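Local coordinates for large adhesion protein (Lap) involved in biofilm formation (PDB 6XI3) that serves as a calcium-binding bacterial adhesin in biofilm formation, its tandem Ig-like repeats probably holding the adhesive parts out from the cell surface, at residues A[46-50]-A[81-85]; A[155-161]-A[195-201]; A[287-292]-A[311-317]; A[319-325]-A[403-409]. All blocks are in the same frame, centred on the assembly; numbering follows the deposited sequence.

Interaction 1: A[46-50]-A[81-85]; sequences LSGTT and GSYSL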
loop_
_atom_site.group_PDB
_atom_site.type_symbol
_atom_site.label_atom_id
_atom_site.label_comp_id
_atom_site.label_asym_id
_atom_site.label_seq_id
_atom_site.Cartn_x
_atom_site.Cartn_y
_atom_site.Cartn_z
ATOM N N LEU A 46 30.599 38.800 37.030
ATOM C CA LEU A 46 30.606 40.159 36.438
ATOM C C LEU A 46 31.727 40.957 37.092
ATOM O O LEU A 46 31.960 40.762 38.290
ATOM C CB LEU A 46 29.306 40.878 36.800
ATOM C CG LEU A 46 28.023 40.133 36.521
ATOM C CD1 LEU A 46 26.868 40.849 37.169
ATOM C CD2 LEU A 46 27.809 40.024 35.029
ATOM N N SER A 47 32.262 41.929 36.373
ATOM C CA SER A 47 33.148 42.963 36.945
ATOM C C SER A 47 32.973 44.279 36.184
ATOM O O SER A 47 32.333 44.309 35.112
ATOM C CB SER A 47 34.588 42.489 36.952
ATOM O OG SER A 47 35.012 42.110 35.651
ATOM N N GLY A 48 33.525 45.353 36.732
ATOM C CA GLY A 48 33.673 46.584 35.945
ATOM C C GLY A 48 34.578 47.582 36.622
ATOM O O GLY A 48 35.265 47.237 37.653
ATOM N N THR A 49 34.569 48.771 36.052
ATOM C CA THR A 49 35.398 49.927 36.454
ATOM C C THR A 49 34.500 51.151 36.474
ATOM O O THR A 49 33.484 51.173 35.748
ATOM C CB THR A 49 36.583 50.134 35.495
ATOM O OG1 THR A 49 36.020 50.484 34.226
ATOM C CG2 THR A 49 37.453 48.900 35.386
ATOM N N THR A 50 34.931 52.170 37.208
ATOM C CA THR A 50 34.252 53.477 37.272
ATOM C C THR A 50 35.312 54.548 37.300
ATOM O O THR A 50 36.405 54.247 37.762
ATOM C CB THR A 50 33.345 53.631 38.501
ATOM O OG1 THR A 50 34.166 53.508 39.674
ATOM C CG2 THR A 50 32.214 52.642 38.495
ATOM N N GLY A 81 37.889 52.066 42.285
ATOM C CA GLY A 81 36.833 52.355 41.313
ATOM C C GLY A 81 36.291 51.078 40.696
ATOM O O GLY A 81 35.347 51.180 39.896
ATOM N N SER A 82 36.827 49.907 41.067
ATOM C CA SER A 82 36.411 48.630 40.429
ATOM C C SER A 82 35.292 48.011 41.256
ATOM O O SER A 82 35.080 48.403 42.430
ATOM C CB SER A 82 37.574 47.676 40.239
ATOM O OG SER A 82 38.017 47.230 41.498
ATOM N N TYR A 83 34.591 47.052 40.667
ATOM C CA TYR A 83 33.514 46.314 41.351
ATOM C C TYR A 83 33.466 44.933 40.715
ATOM O O TYR A 83 33.939 44.798 39.598
ATOM C CB TYR A 83 32.173 47.052 41.265
ATOM C CG TYR A 83 31.576 47.178 39.894
ATOM C CD1 TYR A 83 31.966 48.179 39.041
ATOM C CD2 TYR A 83 30.574 46.325 39.483
ATOM C CE1 TYR A 83 31.404 48.306 37.795
ATOM C CE2 TYR A 83 30.019 46.419 38.226
ATOM C CZ TYR A 83 30.445 47.404 37.377
ATOM O OH TYR A 83 29.902 47.540 36.138
ATOM N N SER A 84 32.971 43.950 41.442
ATOM C CA SER A 84 32.708 42.616 40.852
ATOM C C SER A 84 31.664 41.851 41.658
ATOM O O SER A 84 31.386 42.208 42.781
ATOM C CB SER A 84 33.983 41.828 40.761
ATOM O OG SER A 84 34.360 41.520 42.078
ATOM N N LEU A 85 31.028 40.881 41.012
ATOM C CA LEU A 85 30.102 39.918 41.649
ATOM C C LEU A 85 30.481 38.533 41.096
ATOM O O LEU A 85 30.738 38.454 39.900
ATOM C CB LEU A 85 28.647 40.271 41.331
ATOM C CG LEU A 85 28.096 41.545 41.977
ATOM C CD1 LEU A 85 26.625 41.756 41.640
ATOM C CD2 LEU A 85 28.261 41.517 43.492
#

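Interaction 2: A[155-161]-A[195-201]; sequences QVAITMT and LTVEASA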
loop_
_atom_site.group_PDB
_atom_site.type_symbol
_atom_site.label_atom_id
_atom_site.label_comp_id
_atom_site.label_asym_id
_atom_site.label_seq_id
_atom_site.Cartn_x
_atom_site.Cartn_y
_atom_site.Cartn_z
ATOM N N GLN A 155 6.498 27.116 17.734
ATOM C CA GLN A 155 5.708 26.294 16.784
ATOM C C GLN A 155 6.461 24.993 16.534
ATOM O O GLN A 155 7.695 25.045 16.349
ATOM C CB GLN A 155 5.473 27.043 15.466
ATOM C CG GLN A 155 4.562 28.257 15.628
ATOM C CD GLN A 155 3.178 27.827 16.046
ATOM O OE1 GLN A 155 2.528 27.052 15.351
ATOM N NE2 GLN A 155 2.739 28.267 17.219
ATOM N N VAL A 156 5.724 23.888 16.492
ATOM C CA VAL A 156 6.258 22.563 16.080
ATOM C C VAL A 156 5.737 22.288 14.678
ATOM O O VAL A 156 4.498 22.300 14.509
ATOM C CB VAL A 156 5.844 21.456 17.055
ATOM C CG1 VAL A 156 6.330 20.095 16.581
ATOM C CG2 VAL A 156 6.332 21.755 18.444
ATOM N N ALA A 157 6.662 22.140 13.720
ATOM C CA ALA A 157 6.362 21.787 12.331
ATOM C C ALA A 157 6.171 20.272 12.292
ATOM O O ALA A 157 7.122 19.545 12.700
ATOM C CB ALA A 157 7.461 22.274 11.398
ATOM N N ILE A 158 4.995 19.836 11.842
ATOM C CA ILE A 158 4.613 18.396 11.748
ATOM C C ILE A 158 4.358 18.016 10.298
ATOM O O ILE A 158 3.612 18.749 9.559
ATOM C CB ILE A 158 3.423 18.051 12.650
ATOM C CG1 ILE A 158 3.809 18.249 14.117
ATOM C CG2 ILE A 158 2.962 16.621 12.385
ATOM C CD1 ILE A 158 2.649 18.466 15.036
ATOM N N THR A 159 4.936 16.874 9.937
ATOM C CA THR A 159 4.841 16.254 8.604
ATOM C C THR A 159 4.330 14.830 8.815
ATOM O O THR A 159 4.915 14.109 9.655
ATOM C CB THR A 159 6.211 16.278 7.917
ATOM O OG1 THR A 159 6.678 17.624 7.802
ATOM C CG2 THR A 159 6.188 15.730 6.518
ATOM N N MET A 160 3.332 14.428 8.038
ATOM C CA MET A 160 2.874 13.029 7.952
ATOM C C MET A 160 3.020 12.549 6.510
ATOM O O MET A 160 2.531 13.226 5.618
ATOM C CB MET A 160 1.441 12.934 8.451
ATOM C CG MET A 160 1.420 13.238 9.929
ATOM S SD MET A 160 -0.197 13.144 10.653
ATOM C CE MET A 160 -0.833 14.718 10.107
ATOM N N THR A 161 3.781 11.470 6.319
ATOM C CA THR A 161 4.185 10.960 4.990
ATOM C C THR A 161 3.653 9.529 4.880
ATOM O O THR A 161 3.852 8.777 5.867
ATOM C CB THR A 161 5.704 11.034 4.791
ATOM O OG1 THR A 161 6.103 12.387 4.970
ATOM C CG2 THR A 161 6.140 10.561 3.422
ATOM N N LEU A 195 2.628 4.974 8.098
ATOM C CA LEU A 195 2.555 6.454 8.142
ATOM C C LEU A 195 3.759 6.883 8.958
ATOM O O LEU A 195 3.966 6.297 10.060
ATOM C CB LEU A 195 1.320 6.924 8.913
ATOM C CG LEU A 195 0.001 7.056 8.185
ATOM C CD1 LEU A 195 -0.955 7.860 9.068
ATOM C CD2 LEU A 195 0.176 7.710 6.821
ATOM N N THR A 196 4.519 7.841 8.475
ATOM C CA THR A 196 5.661 8.372 9.244
ATOM C C THR A 196 5.268 9.759 9.744
ATOM O O THR A 196 4.896 10.600 8.900
ATOM C CB THR A 196 6.920 8.418 8.381
ATOM O OG1 THR A 196 7.279 7.065 8.159
ATOM C CG2 THR A 196 8.062 9.139 9.056
ATOM N N VAL A 197 5.366 10.001 11.050
ATOM C CA VAL A 197 5.074 11.338 11.622
ATOM C C VAL A 197 6.411 11.968 12.030
ATOM O O VAL A 197 7.108 11.370 12.864
ATOM C CB VAL A 197 4.057 11.282 12.773
ATOM C CG1 VAL A 197 3.819 12.656 13.386
ATOM C CG2 VAL A 197 2.731 10.720 12.304
ATOM N N GLU A 198 6.745 13.118 11.446
ATOM C CA GLU A 198 7.963 13.879 11.801
ATOM C C GLU A 198 7.561 15.209 12.455
ATOM O O GLU A 198 6.629 15.880 11.944
ATOM C CB GLU A 198 8.809 14.064 10.546
ATOM C CG GLU A 198 10.026 14.937 10.762
ATOM C CD GLU A 198 11.192 14.226 11.424
ATOM O OE1 GLU A 198 11.392 13.024 11.126
ATOM O OE2 GLU A 198 11.895 14.869 12.241
ATOM N N ALA A 199 8.242 15.568 13.550
ATOM C CA ALA A 199 8.008 16.822 14.300
ATOM C C ALA A 199 9.353 17.492 14.538
ATOM O O ALA A 199 10.335 16.772 14.772
ATOM C CB ALA A 199 7.266 16.570 15.589
ATOM N N SER A 200 9.388 18.819 14.417
ATOM C CA SER A 200 10.620 19.618 14.550
ATOM C C SER A 200 10.305 21.004 15.136
ATOM O O SER A 200 9.204 21.560 14.965
ATOM C CB SER A 200 11.371 19.671 13.238
ATOM O OG SER A 200 10.658 20.425 12.261
ATOM N N ALA A 201 11.284 21.555 15.821
ATOM C CA ALA A 201 11.164 22.892 16.440
ATOM C C ALA A 201 12.578 23.411 16.642
ATOM O O ALA A 201 13.504 22.736 16.194
ATOM C CB ALA A 201 10.362 22.786 17.710
HETATM O O HOH W 1 8.965 24.706 13.891
HETATM O O HOH W 2 8.834 18.369 10.704
HETATM O O HOH W 3 6.643 12.619 7.691
#

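Interaction 3: A[287-292]-A[311-317]; sequences LVDGNL and AGSLDAT. With CA (calcium ion), chain B.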
loop_
_atom_site.group_PDB
_atom_site.type_symbol
_atom_site.label_atom_id
_atom_site.label_comp_id
_atom_site.label_asym_id
_atom_site.label_seq_id
_atom_site.Cartn_x
_atom_site.Cartn_y
_atom_site.Cartn_z
ATOM N N LEU A 287 -5.109 -24.122 -24.458
ATOM C CA LEU A 287 -6.283 -24.591 -23.679
ATOM C C LEU A 287 -7.302 -25.278 -24.592
ATOM O O LEU A 287 -7.348 -25.006 -25.782
ATOM C CB LEU A 287 -6.917 -23.411 -22.959
ATOM C CG LEU A 287 -5.976 -22.662 -22.021
ATOM C CD1 LEU A 287 -6.733 -21.561 -21.312
ATOM C CD2 LEU A 287 -5.322 -23.604 -21.005
ATOM N N VAL A 288 -8.117 -26.147 -24.020
ATOM C CA VAL A 288 -9.105 -26.917 -24.814
ATOM C C VAL A 288 -10.438 -26.206 -24.681
ATOM O O VAL A 288 -10.632 -25.456 -23.688
ATOM C CB VAL A 288 -9.180 -28.379 -24.338
ATOM C CG1 VAL A 288 -7.833 -29.071 -24.492
ATOM C CG2 VAL A 288 -9.691 -28.500 -22.902
ATOM N N ASP A 289 -11.370 -26.561 -25.559
ATOM C CA ASP A 289 -12.705 -25.946 -25.596
ATOM C C ASP A 289 -13.484 -26.272 -24.322
ATOM O O ASP A 289 -13.239 -27.336 -23.695
ATOM C CB ASP A 289 -13.457 -26.369 -26.851
ATOM C CG ASP A 289 -12.939 -25.693 -28.117
ATOM O OD1 ASP A 289 -11.929 -24.871 -28.043
ATOM O OD2 ASP A 289 -13.581 -25.926 -29.153
ATOM N N GLY A 290 -14.445 -25.406 -24.009
ATOM C CA GLY A 290 -15.338 -25.548 -22.847
ATOM C C GLY A 290 -15.233 -24.328 -21.945
ATOM O O GLY A 290 -14.720 -23.274 -22.401
ATOM N N ASN A 291 -15.709 -24.459 -20.715
ATOM C CA ASN A 291 -15.675 -23.383 -19.693
ATOM C C ASN A 291 -14.220 -22.991 -19.418
ATOM O O ASN A 291 -13.300 -23.870 -19.409
ATOM C CB ASN A 291 -16.377 -23.801 -18.392
ATOM C CG ASN A 291 -17.869 -24.000 -18.569
ATOM O OD1 ASN A 291 -18.450 -23.566 -19.565
ATOM N ND2 ASN A 291 -18.495 -24.651 -17.602
ATOM N N LEU A 292 -14.020 -21.698 -19.197
ATOM C CA LEU A 292 -12.752 -21.143 -18.678
ATOM C C LEU A 292 -13.058 -20.531 -17.319
ATOM O O LEU A 292 -14.157 -19.951 -17.188
ATOM C CB LEU A 292 -12.251 -20.051 -19.619
ATOM C CG LEU A 292 -11.845 -20.510 -21.003
ATOM C CD1 LEU A 292 -11.217 -19.361 -21.751
ATOM C CD2 LEU A 292 -10.882 -21.695 -20.961
ATOM N N ALA A 311 -15.983 -16.223 -15.292
ATOM C CA ALA A 311 -16.261 -17.372 -16.184
ATOM C C ALA A 311 -16.060 -16.882 -17.608
ATOM O O ALA A 311 -16.365 -15.715 -17.890
ATOM C CB ALA A 311 -17.660 -17.920 -15.962
ATOM N N GLY A 312 -15.519 -17.735 -18.465
ATOM C CA GLY A 312 -15.464 -17.498 -19.918
ATOM C C GLY A 312 -15.714 -18.808 -20.658
ATOM O O GLY A 312 -15.934 -19.836 -19.994
ATOM N N SER A 313 -15.661 -18.782 -21.978
ATOM C CA SER A 313 -15.974 -19.957 -22.817
ATOM C C SER A 313 -15.107 -19.912 -24.069
ATOM O O SER A 313 -14.896 -18.808 -24.608
ATOM C CB SER A 313 -17.445 -20.004 -23.123
ATOM O OG SER A 313 -17.756 -21.203 -23.783
ATOM N N LEU A 314 -14.528 -21.058 -24.420
ATOM C CA LEU A 314 -13.591 -21.189 -25.554
ATOM C C LEU A 314 -14.216 -22.205 -26.499
ATOM O O LEU A 314 -14.708 -23.257 -26.012
ATOM C CB LEU A 314 -12.223 -21.636 -25.031
ATOM C CG LEU A 314 -11.119 -21.844 -26.067
ATOM C CD1 LEU A 314 -10.896 -20.596 -26.897
ATOM C CD2 LEU A 314 -9.815 -22.288 -25.398
ATOM N N ASP A 315 -14.289 -21.843 -27.778
ATOM C CA ASP A 315 -14.832 -22.739 -28.829
ATOM C C ASP A 315 -13.986 -22.559 -30.081
ATOM O O ASP A 315 -14.527 -22.010 -31.066
ATOM C CB ASP A 315 -16.330 -22.482 -29.028
ATOM C CG ASP A 315 -17.026 -23.536 -29.875
ATOM O OD1 ASP A 315 -16.356 -24.507 -30.261
ATOM O OD2 ASP A 315 -18.253 -23.392 -30.100
ATOM N N ALA A 316 -12.703 -22.933 -30.023
ATOM C CA ALA A 316 -11.752 -22.772 -31.166
ATOM C C ALA A 316 -11.950 -23.887 -32.214
ATOM O O ALA A 316 -11.569 -23.699 -33.352
ATOM C CB ALA A 316 -10.340 -22.725 -30.655
ATOM N N THR A 317 -12.577 -24.996 -31.841
ATOM C CA THR A 317 -12.799 -26.179 -32.721
ATOM C C THR A 317 -14.285 -26.561 -32.722
ATOM O O THR A 317 -14.856 -26.854 -31.657
ATOM C CB THR A 317 -11.941 -27.364 -32.265
ATOM O OG1 THR A 317 -10.582 -26.940 -32.175
ATOM C CG2 THR A 317 -12.044 -28.564 -33.182
HETATM CA CA CA B . -15.730 -26.589 -29.675
HETATM O O HOH W 4 -9.486 -26.495 -29.646
HETATM O O HOH W 5 -17.843 -27.378 -30.465
#

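Interaction 4: A[319-325]-A[403-409]; sequences GALTVSL and LTDSANG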
loop_
_atom_site.group_PDB
_atom_site.type_symbol
_atom_site.label_atom_id
_atom_site.label_comp_id
_atom_site.label_asym_id
_atom_site.label_seq_id
_atom_site.Cartn_x
_atom_site.Cartn_y
_atom_site.Cartn_z
ATOM N N GLY A 319 -17.337 -28.774 -32.880
ATOM C CA GLY A 319 -17.631 -30.197 -32.656
ATOM C C GLY A 319 -18.112 -30.837 -33.948
ATOM O O GLY A 319 -18.855 -30.164 -34.711
ATOM N N ALA A 320 -17.708 -32.081 -34.199
ATOM C CA ALA A 320 -18.302 -32.897 -35.277
ATOM C C ALA A 320 -18.166 -34.386 -34.966
ATOM O O ALA A 320 -17.220 -34.813 -34.249
ATOM C CB ALA A 320 -17.678 -32.534 -36.608
ATOM N N LEU A 321 -19.085 -35.151 -35.525
ATOM C CA LEU A 321 -18.998 -36.624 -35.499
ATOM C C LEU A 321 -19.470 -37.145 -36.861
ATOM O O LEU A 321 -20.527 -36.667 -37.355
ATOM C CB LEU A 321 -19.854 -37.149 -34.340
ATOM C CG LEU A 321 -19.809 -38.667 -34.195
ATOM C CD1 LEU A 321 -19.876 -39.114 -32.749
ATOM C CD2 LEU A 321 -20.900 -39.307 -35.038
ATOM N N THR A 322 -18.711 -38.071 -37.446
ATOM C CA THR A 322 -19.168 -38.908 -38.592
ATOM C C THR A 322 -19.317 -40.365 -38.159
ATOM O O THR A 322 -18.563 -40.810 -37.291
ATOM C CB THR A 322 -18.180 -38.893 -39.764
ATOM O OG1 THR A 322 -16.993 -39.587 -39.373
ATOM C CG2 THR A 322 -17.856 -37.494 -40.242
ATOM N N VAL A 323 -20.198 -41.115 -38.813
ATOM C CA VAL A 323 -20.224 -42.594 -38.672
ATOM C C VAL A 323 -20.305 -43.182 -40.081
ATOM O O VAL A 323 -20.874 -42.522 -40.974
ATOM C CB VAL A 323 -21.387 -43.057 -37.781
ATOM C CG1 VAL A 323 -22.729 -42.808 -38.439
ATOM C CG2 VAL A 323 -21.240 -44.522 -37.402
ATOM N N SER A 324 -19.730 -44.373 -40.250
ATOM C CA SER A 324 -19.724 -45.140 -41.514
ATOM C C SER A 324 -20.121 -46.587 -41.220
ATOM O O SER A 324 -19.629 -47.178 -40.238
ATOM C CB SER A 324 -18.393 -45.045 -42.212
ATOM O OG SER A 324 -18.338 -45.983 -43.279
ATOM N N LEU A 325 -21.028 -47.129 -42.030
ATOM C CA LEU A 325 -21.307 -48.578 -42.020
ATOM C C LEU A 325 -20.348 -49.212 -43.028
ATOM O O LEU A 325 -20.597 -49.099 -44.242
ATOM C CB LEU A 325 -22.774 -48.809 -42.357
ATOM C CG LEU A 325 -23.210 -50.263 -42.450
ATOM C CD1 LEU A 325 -22.866 -51.035 -41.186
ATOM C CD2 LEU A 325 -24.710 -50.323 -42.720
ATOM N N LEU A 403 -23.240 -34.400 -30.626
ATOM C CA LEU A 403 -22.721 -34.463 -32.014
ATOM C C LEU A 403 -23.144 -35.803 -32.591
ATOM O O LEU A 403 -22.822 -36.811 -31.929
ATOM C CB LEU A 403 -21.210 -34.350 -31.979
ATOM C CG LEU A 403 -20.713 -33.120 -31.241
ATOM C CD1 LEU A 403 -19.217 -33.257 -31.039
ATOM C CD2 LEU A 403 -21.097 -31.845 -32.013
ATOM N N THR A 404 -23.874 -35.788 -33.710
ATOM C CA THR A 404 -24.516 -36.999 -34.286
ATOM C C THR A 404 -24.243 -37.102 -35.782
ATOM O O THR A 404 -23.827 -36.109 -36.433
ATOM C CB THR A 404 -26.024 -37.078 -34.045
ATOM O OG1 THR A 404 -26.638 -36.015 -34.766
ATOM C CG2 THR A 404 -26.401 -37.011 -32.587
ATOM N N ASP A 405 -24.440 -38.322 -36.274
ATOM C CA ASP A 405 -24.375 -38.674 -37.699
ATOM C C ASP A 405 -25.143 -39.984 -37.854
ATOM O O ASP A 405 -25.361 -40.662 -36.842
ATOM C CB ASP A 405 -22.938 -38.747 -38.225
ATOM C CG ASP A 405 -22.903 -38.839 -39.746
ATOM O OD1 ASP A 405 -23.892 -38.385 -40.371
ATOM O OD2 ASP A 405 -21.915 -39.375 -40.296
ATOM N N SER A 406 -25.623 -40.249 -39.059
ATOM C CA SER A 406 -26.296 -41.519 -39.408
ATOM C C SER A 406 -25.651 -42.104 -40.662
ATOM O O SER A 406 -24.905 -41.397 -41.387
ATOM C CB SER A 406 -27.786 -41.340 -39.546
ATOM O OG SER A 406 -28.083 -40.617 -40.725
ATOM N N ALA A 407 -25.837 -43.403 -40.844
ATOM C CA ALA A 407 -25.482 -44.101 -42.087
ATOM C C ALA A 407 -26.536 -45.174 -42.351
ATOM O O ALA A 407 -27.258 -45.600 -41.410
ATOM C CB ALA A 407 -24.103 -44.661 -41.975
ATOM N N ASN A 408 -26.660 -45.535 -43.610
ATOM C CA ASN A 408 -27.763 -46.384 -44.108
ATOM C C ASN A 408 -27.106 -47.602 -44.737
ATOM O O ASN A 408 -26.021 -47.464 -45.318
ATOM C CB ASN A 408 -28.657 -45.656 -45.116
ATOM C CG ASN A 408 -29.380 -44.470 -44.517
ATOM O OD1 ASN A 408 -29.207 -43.349 -44.988
ATOM N ND2 ASN A 408 -30.173 -44.696 -43.481
ATOM N N GLY A 409 -27.757 -48.745 -44.599
ATOM C CA GLY A 409 -27.380 -49.952 -45.337
ATOM C C GLY A 409 -28.545 -50.894 -45.341
ATOM O O GLY A 409 -29.705 -50.431 -45.150
HETATM O O HOH W 6 -21.705 -34.106 -36.485
#

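Interaction 1: A[46-50]-A[81-85]
Tyr83 lays one face of its ring flat against the backbone of Gly48 in the facing strand. Gly48 N sits over the middle of the ring, 3.7 Å above its plane, and Tyr83 CE1 comes within 3.4 Å of Gly48 CA. Having no CB, Gly48 lets the ring lie directly on the main chain. The phenol reaches across because Tyr83 CG stands between its own backbone N and carbonyl carbon (chi1 66°), a rotation that swings the ring over the neighbouring strand. Beneath it the same two residues form an antiparallel hydrogen-bonded pair, with Gly48 N 2.9 Å from Tyr83 O. Leu46 and Leu85 make the next such pair, their side chains on the same face as the tyrosine. At the far end Thr50 OG1 donates to Gly81 O at 2.6 Å, in the carbonyl plane and on a lone pair; Gly81 turns with a positive phi (89°) that suits a residue without a side chain. The serines Ser47 and Ser84 meet on the other, more polar face, CB to CB at 3.9 Å. Farther out, Thr31 O takes a hydrogen bond from Tyr83 OH and Asp35 one from Ser47 OG, fixing both from strand 29-38. A glycine roofed by a cross-strand aromatic is a recognised antiparallel-sheet pairing, here in the three-stranded sheet of an Ig-like beta-sandwich.

Interaction 2: A[155-161]-A[195-201]
Met160 and Val197 lie side by side and point the same way, Met160 CG touching Val197 CG2 at 3.7 Å. This is the tight face of the pair of strands. Along it Val156 CG1 meets Ala199 CB at 3.8 Å, and the side chains of Ile158 and Val197 cross obliquely. Val156 reaches the alanine because its CG1 is trans to the backbone N (chi1 177°), while the small Ala199 can accept both Val156 and Ile158 against one methyl. The larger apolar chains of 155-161 thus pack against Val197 and the small Ala199 of the facing strand. The opposite face is polar and looser. Ala157, Thr159 and Thr161 stand there against Ser200, Glu198 and Thr196; the Thr159 and Glu198 CB atoms are 4.3 Å apart, and the glutamate's carboxylate leads away from the facing strand. Waters work into this side: one gives a hydrogen bond to Ala157 O and also joins Ser200 OG, and another links Thr161 OG1 with Thr196 O. Between the two faces run six backbone hydrogen bonds, of which Glu198 N to Thr159 O is the shortest at 2.7 Å and nearly straight, with an angle of 172° at the hydrogen. Strands 167-173 and 208-217 flank this central pair to complete a four-stranded antiparallel sheet, and Tyr180, Leu182 and Val185 of strand 180-186 press on its apolar face from across the sandwich.

Interaction 3: A[287-292]-A[311-317]
Asp289 is turned with CG trans to its carbonyl carbon (chi1 -74°) and with OD1 nearly eclipsing CA (chi2 1°), which brings both carboxylate oxygens against the loop 315-317. Asp289 OD1 accepts from Ala316 N at 2.9 Å on the syn side, but 31° out of the carboxylate plane. Asp289 OD2 receives Thr317 N at 3.0 Å on its syn lone pair and binds the calcium ion at 2.3 Å, so one carboxylate grips two peptide N-H groups and a metal. Those bonds fix its rotation and place Thr317 so that its carbonyl oxygen also reaches calcium, 2.2 Å from Thr317 O. Asp315 adds OD1, and a water takes a further position; the close approach of so many oxygens is tolerable because the cation lies between them. Behind the site the strands pair through Gly290 and Leu314, with Gly290 N 2.9 Å from Leu314 O. Gly290 adopts a positive phi that a side chain would resist. Leu314, its CG opposite the backbone N, drops CD2 onto Leu287 CB at 4.0 Å, while Leu292 CD1 lies against Leu314 CB. Asp343 and Asn399 of the following domain complete the six ligands. Here the open end of hairpin 290-299/305-314 meets the next beta-sandwich in an interdomain calcium site, consistent with the role of calcium in extending such adhesins, probably by stiffening the junction.

Interaction 4: A[319-325]-A[403-409]
The polar link between Asp405 and Val323 stands at the middle of this contact. Val323 N donates to Asp405 OD2 at 2.9 Å, arriving on the anti side of the oxygen and 18° out of the carboxylate plane. The acid stretches across because its CG is trans to the backbone N (chi1 -169°), taking the place that a main-chain carbonyl would hold in a regular sheet. Its other oxygen, OD1, receives a weak hydrogen bond from Ser406 N, which may help to limit its rotation. A water adds a second bridge, accepting from Leu321 N and donating to Thr404 O at 2.9 Å. The apolar contacts lie on both sides of this polar centre. Leu321 CB and Leu403 CB meet at 3.9 Å, while Leu403 CD2 rests against Gly319 C at 3.7 Å, where the bare glycine backbone admits it. Val323 CG1 approaches the main chain, 3.7 Å from Ser406 C, and the short Ala407 side chain fits near Leu325. Beyond it Leu325 CD2 packs on Gly409 CA at 3.8 Å, a second leucine set over a glycine. Strand 320-329 pairs with strand 334-342 and strand 402-411 with strand 387-396, each being outermost in its own sheet; the two segments run nearly parallel, at 20°. The chemistry implies a seam between edge strands, which meet through a carboxylate acceptor, a water and side-chain packing, with no backbone-to-backbone bond between the segments.

Overall arrangement
The four contacts follow one another along an elongated chain, interactions 1 and 4 lying on opposite sides of its centre with their own centres about 129 Å apart. Interactions 1, 2 and 3 are partly buried. Interactions 1 and 2 are both antiparallel pairs within a sheet, one from the three-stranded and one from the four-stranded type, each with an apolar inner face and a polar outer one. Interaction 3 starts as such a pair and ends in metal chemistry at a domain boundary. Interaction 4, a surface contact, joins the edges of two sheets with a carboxylate and a water in place of backbone-to-backbone bonds. Interactions 3 and 4 adjoin in sequence: strand 305-314 leads through the calcium-binding loop into strand 320-329.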